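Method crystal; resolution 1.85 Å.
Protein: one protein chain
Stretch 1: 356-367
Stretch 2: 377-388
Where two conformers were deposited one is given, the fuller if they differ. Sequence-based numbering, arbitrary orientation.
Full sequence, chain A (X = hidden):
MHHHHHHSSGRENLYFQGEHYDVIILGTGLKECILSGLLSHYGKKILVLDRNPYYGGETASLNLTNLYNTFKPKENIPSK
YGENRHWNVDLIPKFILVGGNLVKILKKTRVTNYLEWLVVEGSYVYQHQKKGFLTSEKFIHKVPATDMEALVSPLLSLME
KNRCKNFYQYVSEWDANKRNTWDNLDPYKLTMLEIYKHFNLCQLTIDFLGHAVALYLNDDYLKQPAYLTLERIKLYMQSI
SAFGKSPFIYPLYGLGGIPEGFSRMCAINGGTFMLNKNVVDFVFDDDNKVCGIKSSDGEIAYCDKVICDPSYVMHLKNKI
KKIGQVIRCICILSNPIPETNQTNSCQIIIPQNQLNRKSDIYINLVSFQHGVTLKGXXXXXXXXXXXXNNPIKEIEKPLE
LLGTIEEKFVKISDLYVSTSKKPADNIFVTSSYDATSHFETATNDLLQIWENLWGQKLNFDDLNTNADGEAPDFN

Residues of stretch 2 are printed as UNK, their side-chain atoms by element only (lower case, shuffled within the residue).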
# COMPACT_ATOMS: atom_id res chain seq x y z
N ASN A 356 12.50 -4.17 18.06
CA ASN A 356 12.06 -5.06 19.15
C ASN A 356 10.57 -5.16 19.29
O ASN A 356 10.01 -5.12 20.39
CB ASN A 356 12.63 -4.61 20.49
CG ASN A 356 14.02 -4.17 20.36
OD1 ASN A 356 14.90 -4.98 20.12
ND2 ASN A 356 14.25 -2.88 20.53
N ARG A 357 9.90 -5.34 18.14
CA ARG A 357 8.46 -5.33 18.07
C ARG A 357 8.00 -6.43 17.13
O ARG A 357 8.80 -7.16 16.58
CB ARG A 357 7.95 -3.96 17.61
CG ARG A 357 8.42 -3.55 16.24
CD ARG A 357 8.01 -2.12 15.94
NE ARG A 357 6.56 -1.99 15.71
CZ ARG A 357 5.71 -1.41 16.57
NH1 ARG A 357 6.10 -0.94 17.75
NH2 ARG A 357 4.43 -1.29 16.24
N LYS A 358 6.70 -6.58 17.00
CA LYS A 358 6.13 -7.74 16.32
C LYS A 358 5.51 -7.39 14.97
O LYS A 358 4.84 -8.22 14.35
CB LYS A 358 5.07 -8.37 17.22
CG LYS A 358 5.58 -8.89 18.57
CD LYS A 358 6.47 -10.09 18.42
CE LYS A 358 6.77 -10.76 19.78
NZ LYS A 358 8.21 -11.15 19.90
N SER A 359 5.75 -6.18 14.50
CA SER A 359 5.27 -5.80 13.15
C SER A 359 6.13 -4.66 12.61
O SER A 359 6.65 -3.83 13.38
CB SER A 359 3.80 -5.43 13.21
OG SER A 359 3.56 -4.29 14.04
N ASP A 360 6.31 -4.64 11.29
CA ASP A 360 7.23 -3.68 10.68
C ASP A 360 6.69 -2.24 10.79
O ASP A 360 5.47 -2.01 10.95
CB ASP A 360 7.49 -4.02 9.22
CG ASP A 360 8.30 -5.31 9.01
OD1 ASP A 360 8.59 -6.08 9.98
OD2 ASP A 360 8.63 -5.56 7.83
N ILE A 361 7.59 -1.28 10.66
CA ILE A 361 7.21 0.14 10.53
C ILE A 361 7.72 0.64 9.19
O ILE A 361 8.75 0.15 8.68
CB ILE A 361 7.72 0.95 11.73
CG1 ILE A 361 7.01 0.45 13.01
CG2 ILE A 361 7.51 2.45 11.53
CD1 ILE A 361 7.41 1.18 14.32
N TYR A 362 6.99 1.58 8.60
CA TYR A 362 7.25 2.06 7.26
C TYR A 362 7.26 3.58 7.21
O TYR A 362 6.55 4.23 7.94
CB TYR A 362 6.18 1.52 6.30
CG TYR A 362 5.91 0.03 6.41
CD1 TYR A 362 6.53 -0.87 5.55
CD2 TYR A 362 5.04 -0.49 7.39
CE1 TYR A 362 6.30 -2.24 5.63
CE2 TYR A 362 4.80 -1.86 7.49
CZ TYR A 362 5.43 -2.73 6.61
OH TYR A 362 5.21 -4.07 6.69
N ILE A 363 8.08 4.14 6.32
CA ILE A 363 8.11 5.59 6.10
C ILE A 363 8.14 5.85 4.60
O ILE A 363 9.03 5.34 3.90
CB ILE A 363 9.32 6.28 6.74
CG1 ILE A 363 9.51 5.84 8.18
CG2 ILE A 363 9.23 7.79 6.55
CD1 ILE A 363 10.76 6.44 8.92
N ASN A 364 7.16 6.61 4.10
CA ASN A 364 7.19 7.11 2.72
C ASN A 364 7.50 8.59 2.71
O ASN A 364 7.11 9.30 3.61
CB ASN A 364 5.89 6.84 2.02
CG ASN A 364 5.81 5.42 1.53
OD1 ASN A 364 6.83 4.71 1.50
ND2 ASN A 364 4.62 4.99 1.15
N LEU A 365 8.23 9.03 1.70
CA LEU A 365 8.61 10.42 1.57
C LEU A 365 8.23 10.85 0.16
O LEU A 365 8.59 10.16 -0.81
CB LEU A 365 10.13 10.58 1.82
CG LEU A 365 10.84 11.92 1.71
CD1 LEU A 365 10.96 12.42 0.28
CD2 LEU A 365 10.21 13.00 2.61
N VAL A 366 7.49 11.97 0.07
CA VAL A 366 7.13 12.60 -1.18
C VAL A 366 7.23 14.11 -1.08
O VAL A 366 7.32 14.68 0.01
CB VAL A 366 5.73 12.16 -1.63
CG1 VAL A 366 5.76 10.69 -2.12
CG2 VAL A 366 4.76 12.34 -0.48
N SER A 367 7.27 14.77 -2.24
CA SER A 367 7.60 16.19 -2.26
C SER A 367 7.07 16.85 -3.52
O SER A 367 6.15 16.34 -4.16
CB SER A 367 9.13 16.34 -2.15
OG SER A 367 9.78 15.80 -3.29
N UNK A 377 9.55 21.97 0.36
CA UNK A 377 9.01 21.22 1.50
C UNK A 377 8.84 19.75 1.12
O UNK A 377 8.74 19.38 -0.05
c UNK A 377 7.74 23.27 2.49
c UNK A 377 8.66 23.46 3.70
c UNK A 377 8.84 24.95 4.03
c UNK A 377 7.68 21.82 1.99
n UNK A 377 9.97 25.22 4.94
N UNK A 378 8.83 18.89 2.14
CA UNK A 378 8.70 17.46 1.96
C UNK A 378 7.66 16.94 2.95
O UNK A 378 7.44 17.54 4.02
c UNK A 378 13.20 18.29 -0.19
c UNK A 378 10.03 16.75 2.23
c UNK A 378 12.75 19.03 0.88
c UNK A 378 12.64 17.07 -0.48
c UNK A 378 11.17 17.29 1.40
o UNK A 378 14.21 18.76 -0.99
c UNK A 378 11.73 18.53 1.66
c UNK A 378 11.63 16.58 0.31
N UNK A 379 7.09 15.79 2.61
CA UNK A 379 6.17 15.09 3.49
C UNK A 379 6.67 13.66 3.73
O UNK A 379 6.84 12.90 2.78
c UNK A 379 4.10 16.40 2.97
c UNK A 379 3.71 16.73 4.36
c UNK A 379 4.76 15.04 2.87
c UNK A 379 3.89 14.09 3.62
N UNK A 380 6.90 13.30 5.00
CA UNK A 380 7.24 11.94 5.38
C UNK A 380 6.08 11.38 6.19
O UNK A 380 5.62 12.02 7.13
c UNK A 380 8.55 11.91 6.23
N UNK A 381 5.62 10.19 5.82
CA UNK A 381 4.49 9.55 6.45
C UNK A 381 4.96 8.26 7.10
O UNK A 381 5.35 7.30 6.42
c UNK A 381 3.86 10.75 3.32
c UNK A 381 3.06 10.55 4.64
c UNK A 381 3.38 9.27 5.44
c UNK A 381 2.13 8.71 6.18
N UNK A 382 4.93 8.25 8.43
CA UNK A 382 5.32 7.10 9.23
C UNK A 382 4.08 6.29 9.53
O UNK A 382 3.11 6.85 10.00
c UNK A 382 5.99 7.54 10.53
c UNK A 382 7.25 8.41 10.27
c UNK A 382 6.35 6.31 11.39
N UNK A 383 4.11 4.97 9.30
CA UNK A 383 2.97 4.13 9.55
C UNK A 383 3.39 2.89 10.33
O UNK A 383 4.48 2.31 10.06
c UNK A 383 2.28 3.74 8.22
o UNK A 383 3.22 3.13 7.33
N UNK A 384 2.56 2.49 11.27
CA UNK A 384 2.81 1.36 12.11
C UNK A 384 1.53 0.68 12.54
O UNK A 384 0.48 1.32 12.66
c UNK A 384 3.62 1.79 13.37
N UNK A 385 1.62 -0.61 12.84
CA UNK A 385 0.54 -1.33 13.52
C UNK A 385 0.70 -1.09 15.00
O UNK A 385 1.80 -1.22 15.53
o UNK A 385 0.58 -3.06 11.84
c UNK A 385 -0.74 -3.52 13.87
c UNK A 385 0.55 -2.84 13.25
N UNK A 386 -0.39 -0.70 15.66
CA UNK A 386 -0.34 -0.36 17.07
C UNK A 386 -0.19 -1.65 17.90
O UNK A 386 -1.01 -2.57 17.79
c UNK A 386 -1.55 0.60 19.03
c UNK A 386 -1.58 0.40 17.50
c UNK A 386 -1.71 1.75 16.75
N UNK A 387 0.86 -1.74 18.70
CA UNK A 387 1.09 -2.88 19.58
C UNK A 387 1.00 -2.59 21.07
O UNK A 387 1.00 -3.53 21.88
c UNK A 387 2.54 -4.04 17.88
o UNK A 387 3.76 -5.39 16.39
c UNK A 387 2.49 -3.50 19.27
o UNK A 387 4.76 -4.91 18.33
c UNK A 387 3.79 -4.83 17.53
N UNK A 388 0.90 -1.31 21.44
CA UNK A 388 0.93 -0.89 22.83
C UNK A 388 -0.19 0.13 23.16
O UNK A 388 -0.93 0.56 22.27
c UNK A 388 3.48 -1.03 22.66
o UNK A 388 2.32 1.15 22.75
c UNK A 388 2.28 -0.23 23.21
O HOH W 1 4.17 -1.83 13.36
O HOH W 2 2.97 -3.04 10.45

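Position 377 carries four carbons in a row ending in nitrogen, and the chain leads away from stretch 1; this is Lys377. At 378 one carbon bears a six-carbon ring with a single oxygen, which defines Tyr378. Its CB packs 3.8 Å from Leu365 CD2, while its CD1 lies 3.5 Å from Ser367 CB.

Position 379 has four carbons, forked at the first with one arm two carbons long: Ile379. Its backbone pairs with Val366 in both directions, Ile379 N to Val366 O at 2.8 Å and Val366 N to Ile379 O at 2.9 Å. A single side-chain carbon at 380 identifies Ala380, whose CB touches Leu365 CD2 at 4.1 Å and Ile363 CG2 at 4.2 Å.

Four carbons with the same fork recur at 381, giving Ile381. Its CD1 approaches Val366 CG2 to 4.2 Å, and its N donates to Asn364 O at 2.8 Å. Position 382 has three carbons, one carrying the other two, and is Val382; CG1 meets Ile361 CG2 and CG2 meets Ile363 CG1, each at 4.0 Å.

One carbon followed by one oxygen makes 383 a serine, Ser383, with OG 3.5 Å from Tyr362 CB. Its N donates to Tyr362 O at 2.9 Å. The lone carbon of 384 lies 3.7 Å from Ile361 CG1 and belongs to Ala384.

At 385 one carbon carries an oxygen and a carbon, and the carrying carbon, CB, lies 3.4 Å from Ser359 OG. Since valine would have no oxygen, this is Thr385. Position 386 has three carbons in a fork, points away and makes no contact: Val386.

Position 387 has three carbons, the third bearing two oxygens, the carboxylate of Glu387. OE1 accepts from Lys358 N at 2.9 Å and OE2 from Ser359 OG at 2.6 Å, while CD lies over one face of the Arg357 guanidinium. The exposed 388 again has a carbon carrying one oxygen and one carbon, and is Thr388, outside the contact.

The contact works as an antiparallel strand pair continued by a polar end. Reciprocal backbone bonds at Tyr362, Asn364 and Val366 fix the register, and between them small and branched apolar side chains pack on the face holding Ile363 and Leu365. Beyond the strands the Glu387 carboxylate engages the loop, and water 1 joins the two stretches by accepting from Thr385 N at 2.9 Å and donating to Ser359 OG at 2.6 Å.

Stretch 2 (377-388) KYIAIVSATVET
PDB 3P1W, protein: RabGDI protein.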